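PDB 5IB9: aminopeptidase from Aneurinibacillus sp. AM-1, which probably removes amino acids from the N-terminal ends of peptides as a zinc-dependent metalloexopeptidase of family M28 that carries a protease-associated domain. Local coordinates for residues A[117-123]-A[141-147]; A[131-135]-A[160-166]. All coordinates share one frame; numbering follows the deposited sequence.

Contact 1 of 2, residues A[117-123]-A[141-147]; sequences IALIQRG and AVIIYNN
Ala118 and Ile143 are joined by a nearly straight backbone bond, Ile143 N to Ala118 O at 2.8 Å. Four more run in parallel-strand fashion: Ala118 N to Ala141 O, Ile120 N to Ile143 O, Tyr145 N to Ile120 O and Arg122 N to Tyr145 O.

Apolar side chains pack on both faces. Leu119 CD1 lies 3.7 Å from Ile143 CG2, and Ile117 CG2 also meets Ile143. On the other face Ile120 CD1 reaches Val142 CG1 at 3.6 Å.

Tyr145 CG sits between the backbone N and the carbonyl carbon (chi1 64°), which brings the ring over Gln121 of the neighbouring strand. One ring face receives the CA of Gln121 in a CH-pi contact, 3.8 Å from the centroid. Leu119 CG adds packing against Tyr145 CD2. With an alanine in place of Tyr145, Leu119 CG and the Gln121 CA would probably lose their aromatic cover.

Polar groups close the C-terminal end. A water bridges Gln121 OE1 and Asn146 O. The extended Arg122 runs beside Asn146, and its NH2 makes a weak bond to Asn146 OD1, which also accepts from Asn147 N.

The two parallel strands are joined through helix 127-136, as a beta-alpha-beta unit of the PA domain.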
loop_
_atom_site.group_PDB
_atom_site.type_symbol
_atom_site.label_atom_id
_atom_site.label_comp_id
_atom_site.label_asym_id
_atom_site.label_seq_id
_atom_site.Cartn_x
_atom_site.Cartn_y
_atom_site.Cartn_z
ATOM N N ILE A 117 33.892 4.665 1.752
ATOM C CA ILE A 117 33.001 4.754 0.585
ATOM C C ILE A 117 33.134 3.421 -0.085
ATOM O O ILE A 117 34.273 2.961 -0.286
ATOM C CB ILE A 117 33.441 5.882 -0.375
ATOM C CG1 ILE A 117 33.263 7.228 0.317
ATOM C CG2 ILE A 117 32.624 5.859 -1.647
ATOM C CD1 ILE A 117 34.025 8.338 -0.408
ATOM N N ALA A 118 32.018 2.718 -0.387
ATOM C CA ALA A 118 32.114 1.428 -1.039
ATOM C C ALA A 118 32.121 1.559 -2.551
ATOM O O ALA A 118 31.370 2.341 -3.071
ATOM C CB ALA A 118 30.973 0.547 -0.624
ATOM N N LEU A 119 33.004 0.822 -3.234
ATOM C CA LEU A 119 32.987 0.714 -4.687
ATOM C C LEU A 119 32.400 -0.633 -5.000
ATOM O O LEU A 119 32.881 -1.661 -4.506
ATOM C CB LEU A 119 34.422 0.736 -5.223
ATOM C CG LEU A 119 34.507 0.774 -6.768
ATOM C CD1 LEU A 119 34.072 2.099 -7.442
ATOM C CD2 LEU A 119 35.976 0.466 -7.168
ATOM N N ILE A 120 31.351 -0.632 -5.837
ATOM C CA ILE A 120 30.571 -1.829 -6.000
ATOM C C ILE A 120 30.267 -1.918 -7.469
ATOM O O ILE A 120 29.957 -0.884 -8.123
ATOM C CB ILE A 120 29.192 -1.728 -5.286
ATOM C CG1 ILE A 120 29.335 -1.416 -3.791
ATOM C CG2 ILE A 120 28.449 -3.039 -5.483
ATOM C CD1 ILE A 120 27.979 -1.371 -2.987
ATOM N N GLN A 121 30.385 -3.150 -7.960
ATOM C CA GLN A 121 30.226 -3.467 -9.358
ATOM C C GLN A 121 28.746 -3.807 -9.564
ATOM O O GLN A 121 28.164 -4.567 -8.773
ATOM C CB GLN A 121 31.071 -4.687 -9.721
ATOM C CG GLN A 121 30.640 -5.363 -11.014
ATOM C CD GLN A 121 31.762 -6.159 -11.681
ATOM O OE1 GLN A 121 32.327 -5.711 -12.704
ATOM N NE2 GLN A 121 32.087 -7.320 -11.110
ATOM N N ARG A 122 28.176 -3.239 -10.625
ATOM C CA ARG A 122 26.787 -3.571 -11.041
ATOM C C ARG A 122 26.678 -5.061 -11.311
ATOM O O ARG A 122 27.575 -5.654 -11.940
ATOM C CB ARG A 122 26.427 -2.793 -12.311
ATOM C CG ARG A 122 24.996 -3.097 -12.877
ATOM C CD ARG A 122 24.635 -2.056 -13.905
ATOM N NE ARG A 122 23.409 -2.388 -14.642
ATOM C CZ ARG A 122 22.951 -1.689 -15.674
ATOM N NH1 ARG A 122 21.841 -2.087 -16.285
ATOM N NH2 ARG A 122 23.578 -0.590 -16.097
ATOM N N GLY A 123 25.589 -5.658 -10.836
ATOM C CA GLY A 123 25.223 -7.007 -11.225
ATOM C C GLY A 123 24.560 -7.813 -10.144
ATOM O O GLY A 123 24.704 -7.523 -8.948
ATOM N N ALA A 141 28.986 6.414 1.837
ATOM C CA ALA A 141 28.506 6.590 0.482
ATOM C C ALA A 141 28.892 5.375 -0.335
ATOM O O ALA A 141 29.736 4.575 0.070
ATOM C CB ALA A 141 29.075 7.881 -0.138
ATOM N N VAL A 142 28.279 5.237 -1.493
ATOM C CA VAL A 142 28.462 4.070 -2.371
ATOM C C VAL A 142 28.660 4.581 -3.781
ATOM O O VAL A 142 27.993 5.508 -4.238
ATOM C CB VAL A 142 27.255 3.108 -2.327
ATOM C CG1 VAL A 142 27.358 2.166 -3.366
ATOM C CG2 VAL A 142 27.172 2.448 -0.937
ATOM N N ILE A 143 29.698 4.057 -4.446
ATOM C CA ILE A 143 29.891 4.302 -5.874
ATOM C C ILE A 143 29.678 2.988 -6.601
ATOM O O ILE A 143 30.316 1.949 -6.326
ATOM C CB ILE A 143 31.289 4.843 -6.193
ATOM C CG1 ILE A 143 31.506 6.210 -5.575
ATOM C CG2 ILE A 143 31.548 4.849 -7.731
ATOM C CD1 ILE A 143 33.028 6.564 -5.434
ATOM N N ILE A 144 28.675 2.961 -7.505
ATOM C CA ILE A 144 28.386 1.763 -8.221
ATOM C C ILE A 144 28.904 1.951 -9.658
ATOM O O ILE A 144 28.745 3.033 -10.267
ATOM C CB ILE A 144 26.849 1.416 -8.200
ATOM C CG1 ILE A 144 26.364 1.234 -6.762
ATOM C CG2 ILE A 144 26.674 0.129 -8.971
ATOM C CD1 ILE A 144 24.899 1.061 -6.637
ATOM N N TYR A 145 29.611 0.955 -10.172
ATOM C CA TYR A 145 30.128 1.096 -11.528
ATOM C C TYR A 145 29.498 0.111 -12.522
ATOM O O TYR A 145 29.123 -1.051 -12.180
ATOM C CB TYR A 145 31.663 1.047 -11.589
ATOM C CG TYR A 145 32.331 -0.243 -11.184
ATOM C CD1 TYR A 145 32.789 -1.136 -12.145
ATOM C CD2 TYR A 145 32.640 -0.518 -9.830
ATOM C CE1 TYR A 145 33.474 -2.307 -11.788
ATOM C CE2 TYR A 145 33.319 -1.703 -9.443
ATOM C CZ TYR A 145 33.766 -2.578 -10.442
ATOM O OH TYR A 145 34.425 -3.764 -10.128
ATOM N N ASN A 146 29.384 0.599 -13.753
ATOM C CA ASN A 146 28.593 -0.098 -14.796
ATOM C C ASN A 146 29.142 -1.462 -15.217
ATOM O O ASN A 146 30.356 -1.768 -15.069
ATOM C CB ASN A 146 28.328 0.817 -16.003
ATOM C CG ASN A 146 26.963 0.565 -16.644
ATOM O OD1 ASN A 146 26.276 -0.431 -16.339
ATOM N ND2 ASN A 146 26.587 1.454 -17.552
ATOM N N ASN A 147 28.195 -2.254 -15.723
ATOM C CA ASN A 147 28.315 -3.642 -16.130
ATOM C C ASN A 147 28.554 -3.734 -17.609
ATOM O O ASN A 147 28.755 -4.829 -18.131
ATOM C CB ASN A 147 26.961 -4.318 -15.924
ATOM C CG ASN A 147 27.073 -5.600 -15.173
ATOM O OD1 ASN A 147 26.078 -6.135 -14.696
ATOM N ND2 ASN A 147 28.306 -6.090 -15.009
HETATM O O HOH W 1 32.356 -3.832 -14.609
#

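Contact 2 of 2, residues A[131-135]-A[160-166]; sequences VRNAA and DASFVAA
Within the PA domain, this contact sets helix 127-136 against the turn and loop that lead into strand 165-169. Arg132 and Asp160 form its salt bridge. Arg132 NH1 donates to Asp160 OD2 at 2.8 Å, with an N-H...O angle of 147°. The oxygen lies close to the guanidinium plane and uses its anti lone pair. The Arg132 chain bends at chi3 (-69°), which turns its end toward the turn. Its NH2 has a second acidic partner, Asp129, one helical turn earlier. Two carboxylates thus share the guanidinium and probably help to fix its rotation.

Phe163 CE1 lies over one face of that guanidinium, 3.6 Å from Arg132 NH1. The two planes are 33° apart, so the groups are tilted and not stacked flat.

Asp160 to Phe163 form a type I beta turn. It contains an Asx turn, in which Asp160 OD1 accepts from Ser162 N at 2.8 Å. The same carboxylate therefore serves the turn through one oxygen and the helix through the other. Ser162 CB packs against Arg132 CG at 3.8 Å. Ser162 OG is hydrogen-bonded to Ser162 OG of the second subunit, which places the turn at the dimer interface.

Most of the remaining contact is apolar. The two branches of Val131 divide their work. CG1 is anti to the backbone N and faces the loop, 3.8 Å from Phe163 CD1. CG2 meets Ala166 CB at 3.6 Å. One turn further along the helix, Ala135 CB sits 3.4 Å from Ser162 O. It also touches Val164 CG1 at 3.9 Å, and Val164 in turn packs on Lys136 of the second subunit.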
loop_
_atom_site.group_PDB
_atom_site.type_symbol
_atom_site.label_atom_id
_atom_site.label_comp_id
_atom_site.label_asym_id
_atom_site.label_seq_id
_atom_site.Cartn_x
_atom_site.Cartn_y
_atom_site.Cartn_z
ATOM N N VAL A 131 23.380 -0.842 -1.949
ATOM C CA VAL A 131 23.501 0.315 -1.049
ATOM C C VAL A 131 23.215 -0.072 0.421
ATOM O O VAL A 131 23.932 0.336 1.373
ATOM C CB VAL A 131 22.640 1.506 -1.546
ATOM C CG1 VAL A 131 22.685 2.655 -0.559
ATOM C CG2 VAL A 131 23.137 1.960 -2.905
ATOM N N ARG A 132 22.115 -0.797 0.658
ATOM C CA ARG A 132 21.801 -1.164 2.044
ATOM C C ARG A 132 22.859 -2.103 2.669
ATOM O O ARG A 132 23.253 -1.924 3.825
ATOM C CB ARG A 132 20.405 -1.819 2.118
ATOM C CG ARG A 132 19.229 -0.842 2.168
ATOM C CD ARG A 132 17.922 -1.633 2.381
ATOM N NE ARG A 132 17.636 -2.406 1.184
ATOM C CZ ARG A 132 16.690 -2.094 0.294
ATOM N NH1 ARG A 132 15.881 -1.029 0.480
ATOM N NH2 ARG A 132 16.540 -2.862 -0.792
ATOM N N ASN A 133 23.341 -3.068 1.898
ATOM C CA ASN A 133 24.386 -3.991 2.407
ATOM C C ASN A 133 25.644 -3.233 2.873
ATOM O O ASN A 133 26.173 -3.503 3.961
ATOM C CB ASN A 133 24.749 -5.057 1.373
ATOM C CG ASN A 133 23.577 -6.005 1.039
ATOM O OD1 ASN A 133 23.535 -6.575 -0.064
ATOM N ND2 ASN A 133 22.598 -6.105 1.948
ATOM N N ALA A 134 26.078 -2.253 2.071
ATOM C CA ALA A 134 27.246 -1.390 2.411
ATOM C C ALA A 134 26.975 -0.457 3.586
ATOM O O ALA A 134 27.828 -0.299 4.491
ATOM C CB ALA A 134 27.703 -0.600 1.147
ATOM N N ALA A 135 25.782 0.166 3.577
ATOM C CA ALA A 135 25.384 1.066 4.645
ATOM C C ALA A 135 25.245 0.325 6.001
ATOM O O ALA A 135 25.526 0.887 7.038
ATOM C CB ALA A 135 24.088 1.794 4.300
ATOM N N ASP A 160 14.061 5.534 1.097
ATOM C CA ASP A 160 14.518 4.609 2.135
ATOM C C ASP A 160 15.685 5.159 2.941
ATOM O O ASP A 160 16.762 5.426 2.392
ATOM C CB ASP A 160 14.866 3.219 1.565
ATOM C CG ASP A 160 15.176 2.192 2.662
ATOM O OD1 ASP A 160 15.309 2.610 3.836
ATOM O OD2 ASP A 160 15.278 0.968 2.365
ATOM N N ALA A 161 15.484 5.298 4.252
ATOM C CA ALA A 161 16.466 5.964 5.106
ATOM C C ALA A 161 17.565 5.008 5.570
ATOM O O ALA A 161 18.499 5.392 6.291
ATOM C CB ALA A 161 15.783 6.669 6.296
ATOM N N SER A 162 17.470 3.763 5.124
ATOM C CA SER A 162 18.587 2.843 5.293
ATOM C C SER A 162 19.704 3.189 4.318
ATOM O O SER A 162 20.871 2.852 4.568
ATOM C CB SER A 162 18.161 1.426 5.049
ATOM O OG SER A 162 16.882 1.308 5.612
ATOM N N PHE A 163 19.342 3.844 3.224
ATOM C CA PHE A 163 20.354 4.215 2.206
ATOM C C PHE A 163 21.418 5.235 2.657
ATOM O O PHE A 163 21.294 5.969 3.661
ATOM C CB PHE A 163 19.693 4.752 0.950
ATOM C CG PHE A 163 18.746 3.802 0.237
ATOM C CD1 PHE A 163 18.948 2.419 0.194
ATOM C CD2 PHE A 163 17.681 4.350 -0.477
ATOM C CE1 PHE A 163 18.071 1.602 -0.540
ATOM C CE2 PHE A 163 16.812 3.539 -1.207
ATOM C CZ PHE A 163 17.014 2.163 -1.218
ATOM N N VAL A 164 22.506 5.273 1.885
ATOM C CA VAL A 164 23.436 6.415 2.001
ATOM C C VAL A 164 23.609 6.830 0.592
ATOM O O VAL A 164 23.173 6.125 -0.300
ATOM C CB VAL A 164 24.821 6.070 2.634
ATOM C CG1 VAL A 164 24.646 5.677 4.085
ATOM C CG2 VAL A 164 25.539 4.984 1.820
ATOM N N ALA A 165 24.258 7.981 0.352
ATOM C CA ALA A 165 24.354 8.488 -1.003
ATOM C C ALA A 165 24.931 7.433 -1.950
ATOM O O ALA A 165 25.856 6.691 -1.577
ATOM C CB ALA A 165 25.197 9.806 -1.022
ATOM N N ALA A 166 24.405 7.366 -3.171
ATOM C CA ALA A 166 24.782 6.361 -4.123
ATOM C C ALA A 166 24.903 7.037 -5.467
ATOM O O ALA A 166 23.970 7.749 -5.883
ATOM C CB ALA A 166 23.717 5.262 -4.168
#

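How the contacts relate
Contacts 1 and 2 interlock along the chain, in the order strand 117-121, helix 127-136, strand 141-145, strand 165-169. Their centres are about 12 Å apart. Strand 141-145 is the shared neighbour: Val142 N probably donates to Ala165 O at 2.8 Å. Val142 CG2 also packs on Ala134 CB at 3.7 Å, which ties the helix of contact 2 to strand 141-145 of contact 1. The two contacts differ in what lies beyond them. In contact 1 the Arg122 side chain is about 9 Å from the bound inhibitor and about 12 Å from the side chain of zinc ligand His371. Contact 2 lies away from the metal sites and reaches the second subunit.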